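Local structure of 2-phospho-L-lactate guanylyltransferase (Methanosarcina mazei, 2I5E) at residues S41-A46 and L92-D97; P103-E108 and F166-D171. The protein probably catalyses the guanylylation of (2S)-2-phospholactate with GTP, a step in the biosynthesis of coenzyme F420. All coordinates share one frame; numbering follows the deposited sequence.

Interaction 1 (S41-A46 and L92-D97)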
ATOM      1  N   SER A  41     -10.906 -10.572 -15.619  1.00 36.32           N
ATOM      2  CA  SER A  41     -12.155 -10.841 -14.878  1.00 39.01           C
ATOM      3  C   SER A  41     -12.619  -9.661 -13.990  1.00 38.79           C
ATOM      4  O   SER A  41     -13.844  -9.372 -13.868  1.00 38.52           O
ATOM      5  CB  SER A  41     -11.990 -12.091 -14.048  1.00 37.84           C
ATOM      6  OG  SER A  41     -13.241 -12.294 -13.371  1.00 49.24           O
ATOM      7  N   SER A  42     -11.681  -8.924 -13.364  1.00 38.02           N
ATOM      8  CA  SER A  42     -12.184  -7.738 -12.634  1.00 36.05           C
ATOM      9  C   SER A  42     -12.761  -6.643 -13.496  1.00 36.15           C
ATOM     10  O   SER A  42     -13.728  -5.956 -13.084  1.00 36.81           O
ATOM     11  CB  SER A  42     -11.187  -7.162 -11.664  1.00 36.36           C
ATOM     12  OG  SER A  42     -11.044  -8.046 -10.626  1.00 35.65           O
ATOM     13  N   LEU A  43     -12.182  -6.450 -14.670  1.00 36.09           N
ATOM     14  CA  LEU A  43     -12.673  -5.445 -15.598  1.00 38.10           C
ATOM     15  C   LEU A  43     -14.075  -5.840 -16.074  1.00 38.98           C
ATOM     16  O   LEU A  43     -14.946  -4.980 -16.217  1.00 38.40           O
ATOM     17  CB  LEU A  43     -11.719  -5.243 -16.798  1.00 36.75           C
ATOM     18  CG  LEU A  43     -10.334  -4.740 -16.389  1.00 36.21           C
ATOM     19  CD1 LEU A  43      -9.235  -4.863 -17.511  1.00 28.47           C
ATOM     20  CD2 LEU A  43     -10.397  -3.312 -15.844  1.00 37.34           C
ATOM     21  N   LYS A  44     -14.267  -7.138 -16.320  1.00 39.64           N
ATOM     22  CA  LYS A  44     -15.538  -7.564 -16.835  1.00 41.49           C
ATOM     23  C   LYS A  44     -16.529  -7.435 -15.663  1.00 41.87           C
ATOM     24  O   LYS A  44     -17.584  -6.823 -15.813  1.00 41.88           O
ATOM     25  CB  LYS A  44     -15.416  -8.965 -17.467  1.00 41.70           C
ATOM     26  CG  LYS A  44     -14.801  -8.950 -18.855  1.00 44.13           C
ATOM     27  CD  LYS A  44     -15.627  -8.000 -19.814  1.00 51.88           C
ATOM     28  CE  LYS A  44     -15.838  -8.483 -21.260  1.00 56.88           C
ATOM     29  NZ  LYS A  44     -15.477  -9.964 -21.566  1.00 58.72           N
ATOM     30  N   GLY A  45     -16.093  -7.833 -14.468  1.00 42.09           N
ATOM     31  CA  GLY A  45     -16.911  -7.774 -13.261  1.00 42.31           C
ATOM     32  C   GLY A  45     -17.374  -6.377 -12.999  1.00 43.56           C
ATOM     33  O   GLY A  45     -18.353  -6.165 -12.319  1.00 44.24           O
ATOM     34  N   ALA A  46     -16.687  -5.396 -13.566  1.00 44.07           N
ATOM     35  CA  ALA A  46     -17.075  -3.984 -13.366  1.00 43.66           C
ATOM     36  C   ALA A  46     -17.936  -3.491 -14.506  1.00 43.98           C
ATOM     37  O   ALA A  46     -18.228  -2.311 -14.562  1.00 43.70           O
ATOM     38  CB  ALA A  46     -15.849  -3.102 -13.207  1.00 42.01           C
ATOM     39  N   LEU A  92      -9.036   3.572 -19.390  1.00 33.47           N
ATOM     40  CA  LEU A  92      -8.412   3.001 -18.193  1.00 31.31           C
ATOM     41  C   LEU A  92      -7.297   2.103 -18.712  1.00 29.19           C
ATOM     42  O   LEU A  92      -7.540   1.179 -19.499  1.00 30.19           O
ATOM     43  CB  LEU A  92      -9.433   2.147 -17.454  1.00 31.26           C
ATOM     44  CG  LEU A  92      -9.037   1.428 -16.171  1.00 32.68           C
ATOM     45  CD1 LEU A  92      -8.617   2.498 -15.115  1.00 32.97           C
ATOM     46  CD2 LEU A  92     -10.248   0.558 -15.694  1.00 32.69           C
ATOM     47  N   ILE A  93      -6.065   2.449 -18.362  1.00 28.39           N
ATOM     48  CA  ILE A  93      -4.878   1.642 -18.522  1.00 26.33           C
ATOM     49  C   ILE A  93      -4.587   0.903 -17.227  1.00 28.07           C
ATOM     50  O   ILE A  93      -4.421   1.526 -16.198  1.00 27.23           O
ATOM     51  CB  ILE A  93      -3.654   2.517 -18.878  1.00 28.85           C
ATOM     52  CG1 ILE A  93      -3.985   3.415 -20.098  1.00 22.48           C
ATOM     53  CG2 ILE A  93      -2.383   1.649 -18.990  1.00 24.60           C
ATOM     54  CD1 ILE A  93      -2.809   4.494 -20.389  1.00 25.12           C
ATOM     55  N   VAL A  94      -4.680  -0.438 -17.245  1.00 28.05           N
ATOM     56  CA  VAL A  94      -4.459  -1.167 -16.013  1.00 28.80           C
ATOM     57  C   VAL A  94      -3.335  -2.199 -16.196  1.00 27.19           C
ATOM     58  O   VAL A  94      -3.379  -2.971 -17.094  1.00 29.26           O
ATOM     59  CB  VAL A  94      -5.733  -1.971 -15.570  1.00 30.14           C
ATOM     60  CG1 VAL A  94      -5.689  -2.348 -14.126  1.00 28.05           C
ATOM     61  CG2 VAL A  94      -6.992  -1.310 -15.863  1.00 34.47           C
HETATM   62  N   MSE A  95      -2.365  -2.256 -15.287  1.00 26.31           N
HETATM   63  CA  MSE A  95      -1.342  -3.277 -15.342  1.00 24.20           C
HETATM   64  C   MSE A  95      -1.878  -4.666 -15.133  1.00 25.60           C
HETATM   65  O   MSE A  95      -2.815  -4.830 -14.419  1.00 22.84           O
HETATM   66  CB  MSE A  95      -0.304  -2.941 -14.308  1.00 24.95           C
HETATM   67  CG  MSE A  95       0.263  -1.449 -14.604  1.00 27.38           C
HETATM   68 SE   MSE A  95       0.056  -0.759 -16.510  0.80 44.52          SE
HETATM   69  CE  MSE A  95       1.583  -1.481 -16.439  1.00 15.86           C
ATOM     70  N   ALA A  96      -1.158  -5.685 -15.633  1.00 28.21           N
ATOM     71  CA  ALA A  96      -1.646  -7.088 -15.593  1.00 29.63           C
ATOM     72  C   ALA A  96      -1.231  -7.803 -14.270  1.00 30.94           C
ATOM     73  O   ALA A  96      -1.419  -8.990 -14.173  1.00 28.80           O
ATOM     74  CB  ALA A  96      -1.056  -7.803 -16.757  1.00 29.80           C
ATOM     75  N   ASP A  97      -0.550  -7.082 -13.337  1.00 27.54           N
ATOM     76  CA  ASP A  97       0.026  -7.650 -12.165  1.00 27.71           C
ATOM     77  C   ASP A  97      -0.610  -7.207 -10.860  1.00 28.09           C
ATOM     78  O   ASP A  97       0.081  -7.012  -9.830  1.00 26.30           O
ATOM     79  CB  ASP A  97       1.563  -7.433 -12.155  1.00 30.13           C
ATOM     80  CG  ASP A  97       1.959  -5.993 -12.194  1.00 29.00           C
ATOM     81  OD1 ASP A  97       1.076  -5.141 -12.332  1.00 25.34           O
ATOM     82  OD2 ASP A  97       3.171  -5.715 -12.044  1.00 34.87           O
TER
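Leu43 meets Leu92 and Val94 where the 41-45 part of helix 25-45 lies against strand 91-94. This is helix-on-sheet packing in the alpha/beta core of a probable nucleotidyltransferase, consistent with the GT-A clan. The strand runs inside the mixed sheet. Its backbone is hydrogen-bonded to strand 5-9 through Arg5 and Val7 and to strand 126-131 through Leu129.

The contact is apolar, small and buried. A single methyl, Leu43 CD2, does the touching from the helix. It sits 3.9 Å from Leu92 CD2 and equally 3.9 Å from Val94 CG2, so it bridges two strand residues spaced two apart. The backbones stay well separated, with Leu43 CA 9.3 Å from Val94 CA. Side chains alone span the gap.

The torsions explain the reach. Leu43 has CG anti to its carbonyl carbon (chi1 -62°), and its chain extends from the helix toward the sheet. The two leucines meet at an angle, methyl to methyl. Val94 and Leu43 instead run past each other in opposite directions. The CG1 branch of Val94 lies anti to its backbone N, which leaves CG2 as the branch facing the helix.

Alternation along the strand decides who takes part. Leu92 and Val94 point to the helix, while Ile93 between them turns to the other face, against Val139 and Tyr141. Ile8 also packs on Leu43. The hydroxyl of Ser42 is hydrogen-bonded to the carbonyl oxygen of Leu101. Gly45 N gives a backbone hydrogen bond of 2.8 Å to Ser41 O.

Interaction 2 (P103-E108 and F166-D171)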
ATOM      1  N   PRO A 103     -13.488  -5.628  -8.703  1.00 35.58           N
ATOM      2  CA  PRO A 103     -14.347  -4.805  -9.526  1.00 34.22           C
ATOM      3  C   PRO A 103     -14.759  -3.520  -8.841  1.00 34.28           C
ATOM      4  O   PRO A 103     -14.968  -2.549  -9.508  1.00 34.01           O
ATOM      5  CB  PRO A 103     -15.567  -5.720  -9.743  1.00 36.44           C
ATOM      6  CG  PRO A 103     -14.996  -7.142  -9.677  1.00 34.28           C
ATOM      7  CD  PRO A 103     -13.985  -7.037  -8.578  1.00 34.93           C
ATOM      8  N   GLU A 104     -14.898  -3.524  -7.519  1.00 36.31           N
ATOM      9  CA  GLU A 104     -15.259  -2.332  -6.762  1.00 37.44           C
ATOM     10  C   GLU A 104     -14.188  -1.297  -6.920  1.00 36.47           C
ATOM     11  O   GLU A 104     -14.506  -0.107  -7.046  1.00 37.02           O
ATOM     12  CB  GLU A 104     -15.557  -2.634  -5.280  1.00 36.97           C
ATOM     13  CG  GLU A 104     -16.237  -1.410  -4.497  1.00 41.66           C
ATOM     14  CD  GLU A 104     -16.554  -1.659  -2.927  1.00 45.92           C
ATOM     15  OE1 GLU A 104     -17.665  -1.239  -2.426  1.00 57.41           O
ATOM     16  OE2 GLU A 104     -15.722  -2.262  -2.190  1.00 55.42           O
ATOM     17  N   HIS A 105     -12.884  -1.712  -6.918  1.00 35.82           N
ATOM     18  CA  HIS A 105     -11.799  -0.674  -7.150  1.00 31.27           C
ATOM     19  C   HIS A 105     -12.002  -0.158  -8.548  1.00 32.34           C
ATOM     20  O   HIS A 105     -11.987   1.015  -8.744  1.00 32.35           O
ATOM     21  CB  HIS A 105     -10.418  -1.282  -7.108  1.00 28.31           C
ATOM     22  CG  HIS A 105     -10.087  -1.904  -5.815  1.00 23.17           C
ATOM     23  ND1 HIS A 105     -10.243  -1.232  -4.613  1.00 32.69           N
ATOM     24  CD2 HIS A 105      -9.625  -3.122  -5.498  1.00 22.72           C
ATOM     25  CE1 HIS A 105      -9.820  -1.990  -3.614  1.00 20.42           C
ATOM     26  NE2 HIS A 105      -9.499  -3.165  -4.128  1.00 28.21           N
ATOM     27  N   ILE A 106     -12.172  -1.026  -9.562  1.00 33.54           N
ATOM     28  CA  ILE A 106     -12.268  -0.464 -10.916  1.00 34.05           C
ATOM     29  C   ILE A 106     -13.547   0.495 -11.115  1.00 35.83           C
ATOM     30  O   ILE A 106     -13.484   1.583 -11.743  1.00 33.62           O
ATOM     31  CB  ILE A 106     -11.910  -1.493 -12.135  1.00 35.18           C
ATOM     32  CG1 ILE A 106     -12.977  -1.599 -13.145  1.00 35.33           C
ATOM     33  CG2 ILE A 106     -11.151  -2.863 -11.832  1.00 32.23           C
ATOM     34  CD1 ILE A 106     -12.378  -1.371 -14.400  1.00 37.75           C
ATOM     35  N   LYS A 107     -14.674   0.103 -10.498  1.00 35.65           N
ATOM     36  CA  LYS A 107     -15.893   0.976 -10.504  1.00 38.88           C
ATOM     37  C   LYS A 107     -15.521   2.320  -9.952  1.00 36.86           C
ATOM     38  O   LYS A 107     -15.792   3.300 -10.612  1.00 37.52           O
ATOM     39  CB  LYS A 107     -17.090   0.340  -9.706  1.00 37.92           C
ATOM     40  CG  LYS A 107     -17.734  -0.875 -10.450  1.00 43.70           C
ATOM     41  CD  LYS A 107     -18.576  -1.859  -9.584  1.00 44.36           C
ATOM     42  CE  LYS A 107     -19.698  -1.224  -8.707  1.00 51.04           C
ATOM     43  NZ  LYS A 107     -21.061  -2.093  -8.601  1.00 49.86           N
ATOM     44  N   GLU A 108     -14.846   2.374  -8.788  1.00 36.98           N
ATOM     45  CA  GLU A 108     -14.497   3.689  -8.183  1.00 38.92           C
ATOM     46  C   GLU A 108     -13.483   4.464  -8.950  1.00 38.20           C
ATOM     47  O   GLU A 108     -13.599   5.690  -9.090  1.00 39.29           O
ATOM     48  CB  GLU A 108     -14.068   3.632  -6.700  1.00 38.91           C
ATOM     49  CG  GLU A 108     -14.954   2.781  -5.828  1.00 39.91           C
ATOM     50  CD  GLU A 108     -14.587   2.815  -4.323  1.00 43.52           C
ATOM     51  OE1 GLU A 108     -15.387   2.299  -3.517  1.00 50.45           O
ATOM     52  OE2 GLU A 108     -13.501   3.295  -3.946  1.00 46.71           O
ATOM     53  N   PHE A 166      -4.643   0.205  -0.780  1.00 25.83           N
ATOM     54  CA  PHE A 166      -3.617  -0.777  -0.509  1.00 27.81           C
ATOM     55  C   PHE A 166      -3.725  -1.920  -1.562  1.00 28.86           C
ATOM     56  O   PHE A 166      -2.702  -2.428  -2.030  1.00 30.40           O
ATOM     57  CB  PHE A 166      -3.821  -1.324   0.943  1.00 27.16           C
ATOM     58  CG  PHE A 166      -2.674  -2.193   1.495  1.00 29.17           C
ATOM     59  CD1 PHE A 166      -1.825  -1.714   2.453  1.00 33.17           C
ATOM     60  CD2 PHE A 166      -2.483  -3.497   1.060  1.00 34.27           C
ATOM     61  CE1 PHE A 166      -0.814  -2.544   3.004  1.00 32.76           C
ATOM     62  CE2 PHE A 166      -1.455  -4.306   1.537  1.00 33.68           C
ATOM     63  CZ  PHE A 166      -0.639  -3.849   2.507  1.00 33.23           C
HETATM   64  N   MSE A 167      -4.935  -2.384  -1.860  1.00 28.29           N
HETATM   65  CA  MSE A 167      -5.083  -3.590  -2.674  1.00 28.62           C
HETATM   66  C   MSE A 167      -4.752  -3.252  -4.139  1.00 28.70           C
HETATM   67  O   MSE A 167      -4.044  -4.009  -4.780  1.00 29.12           O
HETATM   68  CB  MSE A 167      -6.487  -4.135  -2.601  1.00 30.54           C
HETATM   69  CG  MSE A 167      -6.949  -4.587  -1.192  1.00 33.56           C
HETATM   70 SE   MSE A 167      -5.851  -5.911  -0.331  0.80 45.90          SE
HETATM   71  CE  MSE A 167      -5.644  -5.006   1.474  1.00 41.27           C
ATOM     72  N   ALA A 168      -5.235  -2.112  -4.658  1.00 25.49           N
ATOM     73  CA  ALA A 168      -4.979  -1.775  -6.055  1.00 25.58           C
ATOM     74  C   ALA A 168      -3.510  -1.261  -6.190  1.00 26.71           C
ATOM     75  O   ALA A 168      -2.933  -1.196  -7.276  1.00 25.85           O
ATOM     76  CB  ALA A 168      -6.003  -0.649  -6.553  1.00 23.45           C
ATOM     77  N   GLY A 169      -2.912  -0.892  -5.083  1.00 26.96           N
ATOM     78  CA  GLY A 169      -1.525  -0.509  -5.112  1.00 26.60           C
ATOM     79  C   GLY A 169      -0.464  -1.565  -4.894  1.00 28.24           C
ATOM     80  O   GLY A 169       0.723  -1.258  -4.993  1.00 27.10           O
ATOM     81  N   THR A 170      -0.879  -2.811  -4.635  1.00 30.10           N
ATOM     82  CA  THR A 170       0.028  -3.991  -4.539  1.00 29.37           C
ATOM     83  C   THR A 170       0.177  -4.631  -5.896  1.00 31.27           C
ATOM     84  O   THR A 170      -0.644  -5.471  -6.340  1.00 29.42           O
ATOM     85  CB  THR A 170      -0.556  -4.950  -3.517  1.00 31.29           C
ATOM     86  OG1 THR A 170      -0.752  -4.199  -2.319  1.00 30.23           O
ATOM     87  CG2 THR A 170       0.351  -6.131  -3.171  1.00 29.95           C
ATOM     88  N   ASP A 171       1.224  -4.202  -6.605  1.00 30.72           N
ATOM     89  CA  ASP A 171       1.637  -4.864  -7.819  1.00 29.51           C
ATOM     90  C   ASP A 171       2.637  -5.930  -7.375  1.00 31.58           C
ATOM     91  O   ASP A 171       3.341  -5.789  -6.366  1.00 29.73           O
ATOM     92  CB  ASP A 171       2.270  -3.897  -8.803  1.00 31.84           C
ATOM     93  CG  ASP A 171       3.348  -3.005  -8.163  1.00 27.78           C
ATOM     94  OD1 ASP A 171       3.028  -2.118  -7.367  1.00 28.71           O
ATOM     95  OD2 ASP A 171       4.517  -3.243  -8.431  1.00 29.16           O
TER
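His105 and Ala168 are the points of nearest backbone approach, with their CA atoms 7.0 Å apart. Segment 103-108 is regular helix. Segment 166-171 begins with three residues of helical phi/psi and forms a type I beta turn from Met167 to Thr170.

The imidazole of His105 makes the contact from the helix. Its CG lies anti to the carbonyl carbon (chi1 -61°), which carries the ring out toward the turn. Ala168 CB sits over one ring face, 4.3 Å from His105 CG. Met167 comes obliquely with the base of its side chain: its CB is 3.5 Å from His105 NE2. Beyond CG, the bent selenomethionine chain leads the selenium away from the helix. No hydrogen bond joins the segments. His105 ND1 has a weak one to the hydroxyl of Tyr163.

Thr170 OG1 donates back to Phe166 O, the residue before the turn, over 2.6 Å, with the donor tilted 22° from the carbonyl plane. Asn127 ND2 is hydrogen-bonded to both Ala168 O and Asp171 OD1, tying the turn and the residue after it to strand 126-131.

Asp164 of the second subunit accepts a hydrogen bond from Met167 N and packs on His105. The site is the homodimer interface, where helix 103-109 meets the type I turn in the loop between strand 160-162 and helix 175-184.

How the interactions relate
Interaction 1 lies in the core and interaction 2 is only partly buried. Their centres are about 9 Å apart. Strand 91-94 of interaction 1 leads, through a connecting loop, into helix 103-109 of interaction 2. Helix 103-109 turns Ile106 to the residues of interaction 1 and His105 to the 166-171 turn. Ile106 lies against Leu43, Leu92 and Ala46, but its modelled side chain is too close to them and its detailed packing is doubtful. The chemistry follows the place. Interaction 1 joins aliphatic methyls alone. Interaction 2 sets an imidazole against aliphatic carbons, with hydrogen bonds and the second subunit close by.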